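Local coordinates for protein glycerophosphodiester phosphodiesterase (Cytophaga hutchinsonii ATCC 33406, PDB 3CH0) that belongs to the glycerophosphodiester phosphodiesterase family, whose members are built on a TIM-barrel fold, at residues L44-S47 and R51-V54; T58-E63 and Y84-A89; N134-S139 and S194-T199; P149-F154 and S175-A180; L157-I162 and P189-S194. All coordinates share one frame; numbering follows the deposited sequence.

Contact 1. Residues L44-S47 and R51-V54; sequences LVIS and RVVV
Leu44 and Ile46 straddle Val52 on one face of a two-stranded antiparallel ribbon. The two valine methyls divide the work: CG1 of Val52 takes CD2 of Leu44 at 3.9 Å, while CG2 of Val52 takes CD1 of Ile46 at 3.8 Å. With CG1 opposite its backbone N (chi1 -176°), the fork of Val52 is turned so that one methyl faces each neighbour. Ile46 bends twice, with chi1 and chi2 both near -60°, and this curls CD1 back over the partner strand. Val158 of helix 151-164 and Phe117 cover this face. On the other face CG2 of Val45 lies 4.1 Å from CB of Val53, and Tyr88 packs on Val53.

The backbone between the faces is held by the hydrogen-bonded pair Val45-Val53, in which N of Val45 reaches O of Val53 at 2.9 Å and the reverse bond from Val53 N to Val45 O is equally long. Farther on, Ser47 closes the ribbon. Its N donates to O of Arg51 at 2.9 Å, and its OG, tucked between its own N and carbonyl carbon, accepts from N of Arg51 at 3.0 Å and is also bonded to Asp49 in the turn. Together this is a beta hairpin, twisted to 137° between strand directions, whose return strand 52-54 is attached beside strand 39-46 of the TIM barrel.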
# COMPACT_ATOMS: atom_id res chain seq x y z
N LEU A 44 -1.95 5.87 1.37
CA LEU A 44 -2.55 6.95 2.12
C LEU A 44 -2.13 8.32 1.62
O LEU A 44 -0.95 8.57 1.31
CB LEU A 44 -2.19 6.86 3.60
CG LEU A 44 -2.46 5.52 4.30
CD1 LEU A 44 -1.87 5.42 5.71
CD2 LEU A 44 -3.97 5.28 4.33
N VAL A 45 -3.15 9.17 1.53
CA VAL A 45 -3.02 10.59 1.17
C VAL A 45 -3.88 11.41 2.13
O VAL A 45 -4.53 10.84 3.01
CB VAL A 45 -3.28 10.87 -0.29
CG1 VAL A 45 -2.48 9.90 -1.21
CG2 VAL A 45 -4.83 10.79 -0.55
N ILE A 46 -3.78 12.74 2.02
CA ILE A 46 -4.49 13.69 2.90
C ILE A 46 -5.41 14.62 2.10
O ILE A 46 -5.02 15.10 1.06
CB ILE A 46 -3.48 14.55 3.67
CG1 ILE A 46 -2.39 13.67 4.35
CG2 ILE A 46 -4.19 15.41 4.76
CD1 ILE A 46 -2.88 12.65 5.36
N SER A 47 -6.64 14.77 2.58
CA SER A 47 -7.59 15.70 2.00
C SER A 47 -7.26 17.13 2.47
O SER A 47 -6.49 17.31 3.42
CB SER A 47 -9.02 15.38 2.44
OG SER A 47 -9.18 15.53 3.85
N ARG A 51 -8.06 14.94 6.57
CA ARG A 51 -8.42 13.56 6.82
C ARG A 51 -7.53 12.66 5.98
O ARG A 51 -7.13 13.00 4.86
CB ARG A 51 -9.89 13.26 6.53
CG ARG A 51 -10.89 14.11 7.34
CD ARG A 51 -10.72 14.02 8.88
NE ARG A 51 -10.48 12.68 9.45
CZ ARG A 51 -11.43 11.79 9.76
NH1 ARG A 51 -12.72 12.04 9.56
NH2 ARG A 51 -11.07 10.63 10.29
N VAL A 52 -7.21 11.52 6.58
CA VAL A 52 -6.37 10.51 5.94
C VAL A 52 -7.29 9.65 5.06
O VAL A 52 -8.24 9.02 5.60
CB VAL A 52 -5.60 9.64 6.93
CG1 VAL A 52 -4.65 8.65 6.20
CG2 VAL A 52 -4.78 10.49 7.91
N VAL A 53 -7.06 9.70 3.75
CA VAL A 53 -7.84 9.03 2.74
C VAL A 53 -7.03 7.88 2.14
O VAL A 53 -5.80 8.02 1.89
CB VAL A 53 -8.22 10.01 1.64
CG1 VAL A 53 -9.11 9.36 0.52
CG2 VAL A 53 -8.95 11.26 2.21
N VAL A 54 -7.68 6.74 1.92
CA VAL A 54 -7.04 5.60 1.26
C VAL A 54 -7.07 5.81 -0.24
O VAL A 54 -8.14 5.90 -0.84
CB VAL A 54 -7.68 4.25 1.62
CG1 VAL A 54 -6.81 3.06 1.11
CG2 VAL A 54 -7.85 4.09 3.12

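Contact 2. Residues T58-E63 and Y84-A89; sequences TFFHHE and YAMNYA
The Phe60 ring is met at its edge by the selenium of Met86, a selenomethionine in this model. SE lies 3.8 Å from CE2 of Phe60 and 5.1 Å from the centroid of that ring, 81° off its normal, so the heavy atom sits close to the ring plane and not over a face. The methyl CE of Met86 reaches the same CE2 of Phe60 at 3.9 Å. This is an edge-on Met-aromatic contact, and one ring corner takes nearly all of it. Met86 gets there with its chain stretched as far as SE and then bent (chi3 63°), which turns the methyl back to lie next to the ring corner as well.

Two other rings in 58-63 are engaged locally. The His61 ring receives N of Glu63 on ND1 at 3.0 Å, in the ring plane, which fixes the rotation of the imidazole. One face of the His62 ring carries CG of Glu63, offset toward the rim, while ND1 of His62 is bonded to Glu78. The carboxylate of Glu63 turns elsewhere, to a salt bridge with Arg103.

Apart from the Phe60-Met86 pair, the segments approach through their backbones at Thr58 and Tyr84, whose O and N stay 4.1 Å apart. Both contact residues also touch Ile91 of helix 88-91, so the pair packs beside that short helix and joins the loop after strand 52-54 to the link between the 3-10 turn at 84-85 and the helix.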
# COMPACT_ATOMS: atom_id res chain seq x y z
N THR A 58 -2.53 11.20 -5.06
CA THR A 58 -3.06 12.42 -4.50
C THR A 58 -4.08 13.10 -5.42
O THR A 58 -4.47 14.20 -5.10
CB THR A 58 -1.95 13.41 -4.15
OG1 THR A 58 -1.23 13.69 -5.35
CG2 THR A 58 -0.99 12.76 -3.14
N PHE A 59 -4.39 12.49 -6.55
CA PHE A 59 -5.37 13.00 -7.51
C PHE A 59 -6.26 11.81 -7.90
O PHE A 59 -5.92 10.63 -7.69
CB PHE A 59 -4.71 13.61 -8.76
CG PHE A 59 -3.77 12.68 -9.45
CD1 PHE A 59 -2.43 12.60 -9.07
CD2 PHE A 59 -4.19 11.83 -10.44
CE1 PHE A 59 -1.60 11.72 -9.69
CE2 PHE A 59 -3.39 10.98 -11.03
CZ PHE A 59 -2.04 10.90 -10.66
N PHE A 60 -7.38 12.12 -8.56
CA PHE A 60 -8.24 11.04 -9.11
C PHE A 60 -7.69 10.53 -10.42
O PHE A 60 -7.62 11.26 -11.39
CB PHE A 60 -9.68 11.51 -9.33
CG PHE A 60 -10.47 11.55 -8.07
CD1 PHE A 60 -11.17 10.41 -7.62
CD2 PHE A 60 -10.45 12.69 -7.26
CE1 PHE A 60 -11.88 10.44 -6.42
CE2 PHE A 60 -11.14 12.73 -6.08
CZ PHE A 60 -11.88 11.58 -5.64
N HIS A 61 -7.28 9.27 -10.44
CA HIS A 61 -6.56 8.71 -11.55
C HIS A 61 -7.50 8.32 -12.67
O HIS A 61 -8.57 7.71 -12.44
CB HIS A 61 -5.74 7.48 -11.08
CG HIS A 61 -4.62 7.12 -11.99
ND1 HIS A 61 -4.80 6.48 -13.20
CD2 HIS A 61 -3.27 7.24 -11.83
CE1 HIS A 61 -3.63 6.26 -13.76
NE2 HIS A 61 -2.68 6.74 -12.97
N HIS A 62 -7.07 8.56 -13.90
CA HIS A 62 -7.92 8.20 -15.05
C HIS A 62 -8.20 6.69 -15.21
O HIS A 62 -9.20 6.29 -15.85
CB HIS A 62 -7.32 8.75 -16.36
CG HIS A 62 -6.21 7.94 -16.91
ND1 HIS A 62 -4.91 8.04 -16.46
CD2 HIS A 62 -6.18 7.03 -17.91
CE1 HIS A 62 -4.14 7.21 -17.13
NE2 HIS A 62 -4.88 6.60 -18.03
N GLU A 63 -7.36 5.80 -14.66
CA GLU A 63 -7.59 4.42 -14.89
C GLU A 63 -8.79 3.95 -14.12
O GLU A 63 -9.39 2.93 -14.50
CB GLU A 63 -6.36 3.56 -14.55
CG GLU A 63 -5.27 3.75 -15.57
CD GLU A 63 -4.08 2.84 -15.32
OE1 GLU A 63 -3.62 2.76 -14.16
OE2 GLU A 63 -3.60 2.17 -16.27
N TYR A 84 -5.79 16.81 -2.16
CA TYR A 84 -5.34 17.77 -1.14
C TYR A 84 -6.02 19.16 -1.24
O TYR A 84 -5.91 19.95 -0.29
CB TYR A 84 -3.82 17.91 -1.19
CG TYR A 84 -3.19 18.52 0.02
CD1 TYR A 84 -3.59 18.16 1.29
CD2 TYR A 84 -2.17 19.46 -0.11
CE1 TYR A 84 -2.99 18.74 2.42
CE2 TYR A 84 -1.58 20.03 0.99
CZ TYR A 84 -1.98 19.68 2.24
OH TYR A 84 -1.46 20.22 3.38
N ALA A 85 -6.64 19.44 -2.41
CA ALA A 85 -7.41 20.68 -2.65
C ALA A 85 -8.90 20.43 -2.44
O ALA A 85 -9.71 21.33 -2.72
CB ALA A 85 -7.16 21.18 -4.03
N MSE A 86 -9.28 19.22 -2.07
CA MSE A 86 -10.69 18.85 -1.85
C MSE A 86 -11.01 18.42 -0.44
O MSE A 86 -10.27 17.65 0.19
CB MSE A 86 -11.04 17.71 -2.82
CG MSE A 86 -10.81 18.05 -4.27
SE MSE A 86 -10.95 16.49 -5.45
CE MSE A 86 -12.76 16.11 -5.09
N ASN A 87 -12.14 18.88 0.12
CA ASN A 87 -12.59 18.33 1.38
C ASN A 87 -13.07 16.89 1.20
O ASN A 87 -13.53 16.52 0.12
CB ASN A 87 -13.72 19.18 1.99
CG ASN A 87 -13.25 20.55 2.37
OD1 ASN A 87 -12.21 20.67 2.97
ND2 ASN A 87 -14.02 21.60 2.02
N TYR A 88 -12.96 16.11 2.26
CA TYR A 88 -13.35 14.72 2.13
C TYR A 88 -14.83 14.58 1.70
O TYR A 88 -15.18 13.66 0.96
CB TYR A 88 -13.06 13.90 3.36
CG TYR A 88 -13.37 12.45 3.12
CD1 TYR A 88 -12.64 11.72 2.18
CD2 TYR A 88 -14.45 11.82 3.75
CE1 TYR A 88 -12.97 10.41 1.87
CE2 TYR A 88 -14.79 10.50 3.45
CZ TYR A 88 -14.03 9.79 2.52
OH TYR A 88 -14.41 8.50 2.26
N ALA A 89 -15.68 15.51 2.16
CA ALA A 89 -17.11 15.45 1.80
C ALA A 89 -17.30 15.43 0.31
O ALA A 89 -18.23 14.81 -0.19
CB ALA A 89 -17.88 16.64 2.43

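Contact 3. Residues N134-S139 and S194-T199; sequences NGEIKS and SYLVET. With EDO (1,2-ethanediol), chain D.
Ser194 faces Asn134 across a single water. Its OG lies 2.7 Å from the water oxygen, and ND2 of Asn134 donates to the same water at 3.1 Å. That amide nitrogen also bonds Gln12, so its orientation is set by two partners. Direct contact is slight, OD1 of Asn134 standing 4.5 Å from CB of Ser194.

Tyr195 turns the other way along the strand. Its ring carries CG2 of Val197 over the centre of one face, 3.6 Å above the plane, and its hydroxyl bonds O of Gln206.

Leu196 points back at the first segment and makes the closest approach: its CD1 sits 3.3 Å from CD of Glu136, with both carboxylate oxygens only slightly farther from the methyl. Glu136 reaches this far because it is fully extended, CG opposite its backbone N (chi1 -173°). Strand 171-175 runs between the two segments in the parallel sheet of the TIM barrel, and its Gln174 touches Asn134, Glu136 and Leu196, so these side chains meet on the inner side of the barrel. The carboxylate of Glu136 is held by NZ of Lys138, which comes to OE2 of Glu136 at 2.7 Å from above the carboxylate plane; OE1 of Glu136 and the same NZ are both hydrogen-bonded to bound citric acid.

Past Val197 the strand gives way to loop. O of Glu198 accepts from O1 of 1,2-ethanediol at 2.7 Å, and OG1 of Thr199 bonds NE2 of Gln206.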
# COMPACT_ATOMS: atom_id res chain seq x y z
N ASN A 134 -0.20 -2.75 6.00
CA ASN A 134 0.99 -2.18 5.42
C ASN A 134 0.53 -0.96 4.65
O ASN A 134 -0.02 -1.06 3.53
CB ASN A 134 1.64 -3.21 4.51
CG ASN A 134 2.99 -2.75 3.98
OD1 ASN A 134 3.47 -1.66 4.41
ND2 ASN A 134 3.53 -3.45 2.98
N GLY A 135 0.71 0.22 5.27
CA GLY A 135 0.21 1.46 4.72
C GLY A 135 1.29 2.35 4.19
O GLY A 135 2.23 2.64 4.90
N GLU A 136 1.08 2.81 2.96
CA GLU A 136 2.09 3.60 2.23
C GLU A 136 1.83 5.07 2.35
O GLU A 136 0.78 5.56 1.98
CB GLU A 136 2.17 3.19 0.74
CG GLU A 136 3.35 3.89 -0.00
CD GLU A 136 3.62 3.39 -1.37
OE1 GLU A 136 3.10 2.34 -1.78
OE2 GLU A 136 4.39 4.14 -2.08
N ILE A 137 2.80 5.82 2.86
CA ILE A 137 2.80 7.26 2.77
C ILE A 137 3.24 7.72 1.41
O ILE A 137 4.41 7.58 1.07
CB ILE A 137 3.60 7.94 3.94
CG1 ILE A 137 2.79 7.69 5.23
CG2 ILE A 137 3.82 9.43 3.73
CD1 ILE A 137 3.08 8.60 6.42
N LYS A 138 2.27 8.17 0.63
CA LYS A 138 2.51 8.62 -0.71
C LYS A 138 2.99 10.08 -0.83
O LYS A 138 2.30 10.92 -1.37
CB LYS A 138 1.25 8.39 -1.56
CG LYS A 138 0.96 6.93 -1.84
CD LYS A 138 1.94 6.32 -2.85
CE LYS A 138 1.59 4.95 -3.42
NZ LYS A 138 2.76 4.32 -4.24
N SER A 139 4.20 10.32 -0.32
CA SER A 139 4.82 11.65 -0.33
C SER A 139 5.99 11.64 -1.32
O SER A 139 6.67 10.60 -1.51
CB SER A 139 5.32 12.05 1.07
OG SER A 139 6.22 11.07 1.58
N SER A 194 8.76 -0.27 6.41
CA SER A 194 9.16 -0.90 5.21
C SER A 194 9.69 0.10 4.18
O SER A 194 9.04 1.12 3.85
CB SER A 194 7.96 -1.64 4.60
OG SER A 194 8.32 -2.16 3.29
N TYR A 195 10.90 -0.20 3.66
CA TYR A 195 11.55 0.63 2.71
C TYR A 195 11.30 0.13 1.28
O TYR A 195 11.73 -0.95 0.88
CB TYR A 195 13.06 0.53 3.03
CG TYR A 195 14.02 1.26 2.16
CD1 TYR A 195 13.69 2.49 1.58
CD2 TYR A 195 15.33 0.82 2.07
CE1 TYR A 195 14.63 3.20 0.82
CE2 TYR A 195 16.27 1.50 1.35
CZ TYR A 195 15.94 2.69 0.74
OH TYR A 195 16.85 3.45 0.01
N LEU A 196 10.51 0.92 0.57
CA LEU A 196 10.17 0.66 -0.80
C LEU A 196 11.28 1.17 -1.71
O LEU A 196 11.74 2.30 -1.58
CB LEU A 196 8.87 1.33 -1.20
CG LEU A 196 7.61 0.77 -0.58
CD1 LEU A 196 6.38 1.68 -0.73
CD2 LEU A 196 7.35 -0.60 -1.23
N VAL A 197 11.70 0.29 -2.62
CA VAL A 197 12.81 0.54 -3.54
C VAL A 197 12.41 0.16 -4.95
O VAL A 197 11.94 -0.93 -5.20
CB VAL A 197 14.09 -0.22 -3.12
CG1 VAL A 197 15.17 -0.07 -4.26
CG2 VAL A 197 14.51 0.29 -1.75
N GLU A 198 12.64 1.08 -5.87
CA GLU A 198 12.39 0.79 -7.31
C GLU A 198 13.53 1.18 -8.26
O GLU A 198 13.35 1.07 -9.46
CB GLU A 198 11.07 1.40 -7.77
CG GLU A 198 11.02 2.86 -7.82
CD GLU A 198 9.69 3.38 -8.33
OE1 GLU A 198 8.87 2.57 -8.85
OE2 GLU A 198 9.49 4.61 -8.20
N THR A 199 14.65 1.66 -7.75
CA THR A 199 15.73 2.17 -8.60
C THR A 199 16.82 1.10 -8.68
O THR A 199 16.95 0.23 -7.84
CB THR A 199 16.29 3.49 -8.02
OG1 THR A 199 16.60 3.28 -6.65
CG2 THR A 199 15.26 4.59 -8.13
C1 EDO D . 12.99 -1.59 -11.34
O1 EDO D . 13.97 -0.55 -11.54
C2 EDO D . 11.99 -1.57 -12.47
O2 EDO D . 11.14 -2.69 -12.52
O HOH W 1 6.25 -2.78 1.69

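Contact 4. Residues P149-F154 and S175-A180; sequences PNIALF and SFDVRA
Ile151, in the first turn of helix 151-164, packs on the capped start of helix 178-187, where Asp177 and Arg179 are locked into a salt bridge. CG1 of Ile151 lies over the centre of one guanidinium face, 3.6 Å above the plane of Arg179. Its CD1 lies over the same face, 3.6 Å from NH2 of Arg179, reaches OD2 of Asp177 at 3.5 Å, and also meets CB of Ala180 at 4.0 Å. An aliphatic branch therefore covers an ion pair from one side, with its tip reaching the alanine.

The guanidinium is held in its orientation by Asp177, two residues earlier in the chain. Arg179 grips Asp177 side-on, NH2 to OD2 at 2.9 Å and NE to OD1 at 3.1 Å, both on syn lone pairs and nearly in the guanidinium plane. Asp177 is the N-cap: OD1 also accepts from N of Arg179, this time from above the carboxylate plane. In the TIM barrel these are successive outer helices, each beginning in the loop after a strand. Ser175, at the end of strand 171-175, shapes the turn into helix 178-187 through an ST turn, its OG taking N of Asp177 at 3.0 Å.

Second partners extend the network. Ser139 bonds OD2 of Asp177, and Asp144 forms a salt bridge with NH1 of Arg179. Ile151 itself also touches Ser139 and Tyr183.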
# COMPACT_ATOMS: atom_id res chain seq x y z
N PRO A 149 0.64 17.37 2.66
CA PRO A 149 1.35 18.24 3.62
C PRO A 149 2.88 17.98 3.65
O PRO A 149 3.39 17.08 3.03
CB PRO A 149 0.75 17.83 4.96
CG PRO A 149 -0.52 17.02 4.64
CD PRO A 149 -0.25 16.39 3.33
N ASN A 150 3.54 18.81 4.44
CA ASN A 150 4.89 18.50 4.89
C ASN A 150 4.94 17.16 5.60
O ASN A 150 3.94 16.62 6.11
CB ASN A 150 5.39 19.65 5.80
CG ASN A 150 4.48 19.88 7.01
OD1 ASN A 150 3.32 20.27 6.81
ND2 ASN A 150 4.97 19.65 8.22
N ILE A 151 6.17 16.65 5.69
CA ILE A 151 6.42 15.30 6.19
C ILE A 151 5.83 15.12 7.58
O ILE A 151 5.18 14.12 7.85
CB ILE A 151 7.92 14.95 6.12
CG1 ILE A 151 8.34 14.69 4.70
CG2 ILE A 151 8.27 13.83 7.07
CD1 ILE A 151 7.86 13.35 4.12
N ALA A 152 6.15 16.03 8.51
CA ALA A 152 5.68 15.86 9.89
C ALA A 152 4.17 15.73 9.97
O ALA A 152 3.67 14.85 10.68
CB ALA A 152 6.17 17.00 10.81
N LEU A 153 3.46 16.60 9.28
CA LEU A 153 1.98 16.62 9.35
C LEU A 153 1.42 15.36 8.68
O LEU A 153 0.46 14.76 9.21
CB LEU A 153 1.37 17.89 8.70
CG LEU A 153 -0.16 18.00 8.80
CD1 LEU A 153 -0.65 17.79 10.26
CD2 LEU A 153 -0.57 19.30 8.11
N PHE A 154 1.94 15.01 7.49
CA PHE A 154 1.48 13.81 6.77
C PHE A 154 1.61 12.63 7.73
O PHE A 154 0.69 11.85 7.94
CB PHE A 154 2.30 13.66 5.49
CG PHE A 154 1.68 12.81 4.38
CD1 PHE A 154 0.80 11.77 4.64
CD2 PHE A 154 2.10 13.02 3.07
CE1 PHE A 154 0.31 10.98 3.65
CE2 PHE A 154 1.59 12.23 2.03
CZ PHE A 154 0.69 11.20 2.33
N SER A 175 7.20 3.37 2.71
CA SER A 175 7.32 4.53 1.85
C SER A 175 8.53 4.41 0.94
O SER A 175 9.53 3.80 1.30
CB SER A 175 7.41 5.85 2.64
OG SER A 175 7.21 6.98 1.83
N PHE A 176 8.42 5.05 -0.23
CA PHE A 176 9.60 5.30 -1.05
C PHE A 176 10.39 6.49 -0.54
O PHE A 176 11.58 6.70 -0.96
CB PHE A 176 9.19 5.65 -2.48
CG PHE A 176 8.77 4.49 -3.30
CD1 PHE A 176 9.69 3.66 -3.91
CD2 PHE A 176 7.46 4.24 -3.52
CE1 PHE A 176 9.30 2.59 -4.66
CE2 PHE A 176 7.07 3.16 -4.31
CZ PHE A 176 8.01 2.32 -4.84
N ASP A 177 9.73 7.37 0.22
CA ASP A 177 10.26 8.70 0.60
C ASP A 177 11.10 8.49 1.84
O ASP A 177 10.56 8.31 2.91
CB ASP A 177 9.12 9.67 0.86
CG ASP A 177 9.58 11.10 1.05
OD1 ASP A 177 10.80 11.34 1.23
OD2 ASP A 177 8.71 11.96 1.00
N VAL A 178 12.44 8.49 1.69
CA VAL A 178 13.33 8.33 2.84
C VAL A 178 13.06 9.33 3.96
O VAL A 178 13.28 9.05 5.12
CB VAL A 178 14.80 8.31 2.41
CG1 VAL A 178 15.10 7.04 1.60
CG2 VAL A 178 15.19 9.60 1.66
N ARG A 179 12.55 10.51 3.62
CA ARG A 179 12.27 11.54 4.63
C ARG A 179 11.16 11.06 5.54
O ARG A 179 11.16 11.36 6.76
CB ARG A 179 11.80 12.82 3.98
CG ARG A 179 12.78 13.45 2.93
CD ARG A 179 12.20 14.69 2.28
NE ARG A 179 10.88 14.39 1.69
CZ ARG A 179 9.94 15.28 1.43
NH1 ARG A 179 10.14 16.57 1.65
NH2 ARG A 179 8.74 14.88 0.98
N ALA A 180 10.12 10.45 4.97
CA ALA A 180 9.00 9.95 5.78
C ALA A 180 9.52 8.79 6.67
O ALA A 180 9.18 8.70 7.86
CB ALA A 180 7.86 9.45 4.89

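Contact 5. Residues L157-I162 and P189-S194; sequences LVVAEI and PDIKLS
Ile191 and Val159 meet at a slant: the terminal methyl of the isoleucine rests against the forked end of the valine. CD1 of Ile191 lies 4.0 Å from CG2 of Val159 and 4.2 Å from CG1 of Val159, so both branches of the fork share one methyl. The reach comes from Ile191 having CG1 beside its backbone N (chi1 -62°) and CD1 stretched out beyond it (chi2 171°), which carries the methyl out toward the helix.

Ile162, three residues on and so on nearly the same side of the helix, supplies the second wall. Its CG2 comes to CD1 of Ile191 at 4.3 Å, and its own CD1 stands at about the same distance from that atom. The Ile191 methyl thus sits against two helix residues. The CA atoms of Val159 and Ile191 remain 9.0 Å apart, and side chains span the gap.

Around this point Met184 of helix 178-187 touches both Val159 and Ile191, Phe171 of strand 171-175 touches Ile162, and Phe117 of helix 117-127 packs on Ile162 from the preceding helix. A bound 1,2-ethanediol lies about 4 Å from the side chain of Val159. The contact therefore joins helix 151-164, in the outer layer of the barrel, to the chain entering strand 192-197.

Every touching atom is an aliphatic carbon, and all three residues are buried. The pairing consequently rests on shape and exclusion of water, with no directional bond to fix the rotation of any branch.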
# COMPACT_ATOMS: atom_id res chain seq x y z
N LEU A 157 -0.66 12.82 11.03
CA LEU A 157 -2.08 12.54 10.80
C LEU A 157 -2.31 11.02 10.66
O LEU A 157 -3.29 10.47 11.21
CB LEU A 157 -2.59 13.21 9.56
CG LEU A 157 -2.71 14.73 9.66
CD1 LEU A 157 -2.92 15.37 8.30
CD2 LEU A 157 -3.84 15.18 10.66
N VAL A 158 -1.43 10.33 9.94
CA VAL A 158 -1.55 8.86 9.81
C VAL A 158 -1.39 8.19 11.15
O VAL A 158 -2.17 7.28 11.50
CB VAL A 158 -0.51 8.33 8.76
CG1 VAL A 158 -0.34 6.79 8.76
CG2 VAL A 158 -0.92 8.89 7.39
N VAL A 159 -0.35 8.59 11.89
CA VAL A 159 -0.03 7.95 13.15
C VAL A 159 -1.14 8.18 14.21
O VAL A 159 -1.42 7.24 14.98
CB VAL A 159 1.37 8.34 13.64
CG1 VAL A 159 1.55 7.85 15.10
CG2 VAL A 159 2.43 7.77 12.69
N ALA A 160 -1.77 9.34 14.19
CA ALA A 160 -2.89 9.62 15.08
C ALA A 160 -3.96 8.53 14.91
O ALA A 160 -4.55 8.06 15.89
CB ALA A 160 -3.47 11.00 14.86
N GLU A 161 -4.20 8.12 13.67
CA GLU A 161 -5.24 7.12 13.40
C GLU A 161 -4.84 5.72 13.86
O GLU A 161 -5.68 4.96 14.34
CB GLU A 161 -5.64 7.16 11.92
CG GLU A 161 -6.23 8.49 11.47
CD GLU A 161 -7.44 8.91 12.32
OE1 GLU A 161 -8.36 8.08 12.48
OE2 GLU A 161 -7.46 10.05 12.83
N ILE A 162 -3.56 5.36 13.70
CA ILE A 162 -2.99 4.14 14.18
C ILE A 162 -3.10 4.02 15.71
O ILE A 162 -3.52 3.01 16.22
CB ILE A 162 -1.48 3.98 13.72
CG1 ILE A 162 -1.44 3.84 12.18
CG2 ILE A 162 -0.75 2.81 14.40
CD1 ILE A 162 -0.04 4.06 11.58
N PRO A 189 9.21 5.26 16.91
CA PRO A 189 10.06 4.06 16.73
C PRO A 189 9.38 2.73 16.96
O PRO A 189 9.95 1.71 16.58
CB PRO A 189 11.19 4.27 17.74
CG PRO A 189 10.61 5.19 18.71
CD PRO A 189 9.71 6.10 18.02
N ASP A 190 8.18 2.73 17.56
CA ASP A 190 7.47 1.48 17.80
C ASP A 190 6.71 0.96 16.57
O ASP A 190 6.15 -0.17 16.59
CB ASP A 190 6.54 1.54 19.02
CG ASP A 190 5.51 2.66 18.97
OD1 ASP A 190 5.70 3.66 18.24
OD2 ASP A 190 4.53 2.56 19.76
N ILE A 191 6.65 1.76 15.50
CA ILE A 191 5.93 1.33 14.31
C ILE A 191 6.91 0.80 13.28
O ILE A 191 7.85 1.48 12.91
CB ILE A 191 5.10 2.45 13.72
CG1 ILE A 191 4.04 2.91 14.72
CG2 ILE A 191 4.49 2.01 12.33
CD1 ILE A 191 3.32 4.18 14.28
N LYS A 192 6.77 -0.47 12.92
CA LYS A 192 7.64 -1.14 11.96
C LYS A 192 7.65 -0.36 10.63
O LYS A 192 6.59 0.11 10.23
CB LYS A 192 7.19 -2.56 11.66
CG LYS A 192 7.43 -3.55 12.79
CD LYS A 192 7.08 -5.00 12.40
CE LYS A 192 5.57 -5.20 12.12
NZ LYS A 192 4.69 -4.94 13.28
N LEU A 193 8.82 -0.24 9.97
CA LEU A 193 8.91 0.44 8.69
C LEU A 193 9.31 -0.52 7.60
O LEU A 193 10.16 -1.41 7.79
CB LEU A 193 9.88 1.59 8.80
CG LEU A 193 9.59 2.64 9.86
CD1 LEU A 193 10.66 3.74 9.82
CD2 LEU A 193 8.19 3.25 9.67
N SER A 194 8.76 -0.27 6.41
CA SER A 194 9.16 -0.90 5.21
C SER A 194 9.69 0.10 4.18
O SER A 194 9.04 1.12 3.85
CB SER A 194 7.96 -1.64 4.60
OG SER A 194 8.32 -2.16 3.29

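Contacts 1 and 2 follow one another along the chain, with centres 9 Å apart, and meet where the 44-54 hairpin touches Tyr84 and Met86. Contact 3 then spans a long excursion, from strand 132-137 to strand 192-197, and contacts 4 and 5 fall within it; their own segments alternate in sequence and both use helix 151-164, one near its start and one farther along. Contacts 3 and 5 share Ser194, and contacts 3 and 4 lie about 10 Å apart between centres. Contacts 1, 3 and 5 all reach the same barrel sheet, whereas contact 2 lies outside that sheet, in a loop and the approach to helix 88-91, its centre about 23 Å from that of contact 5.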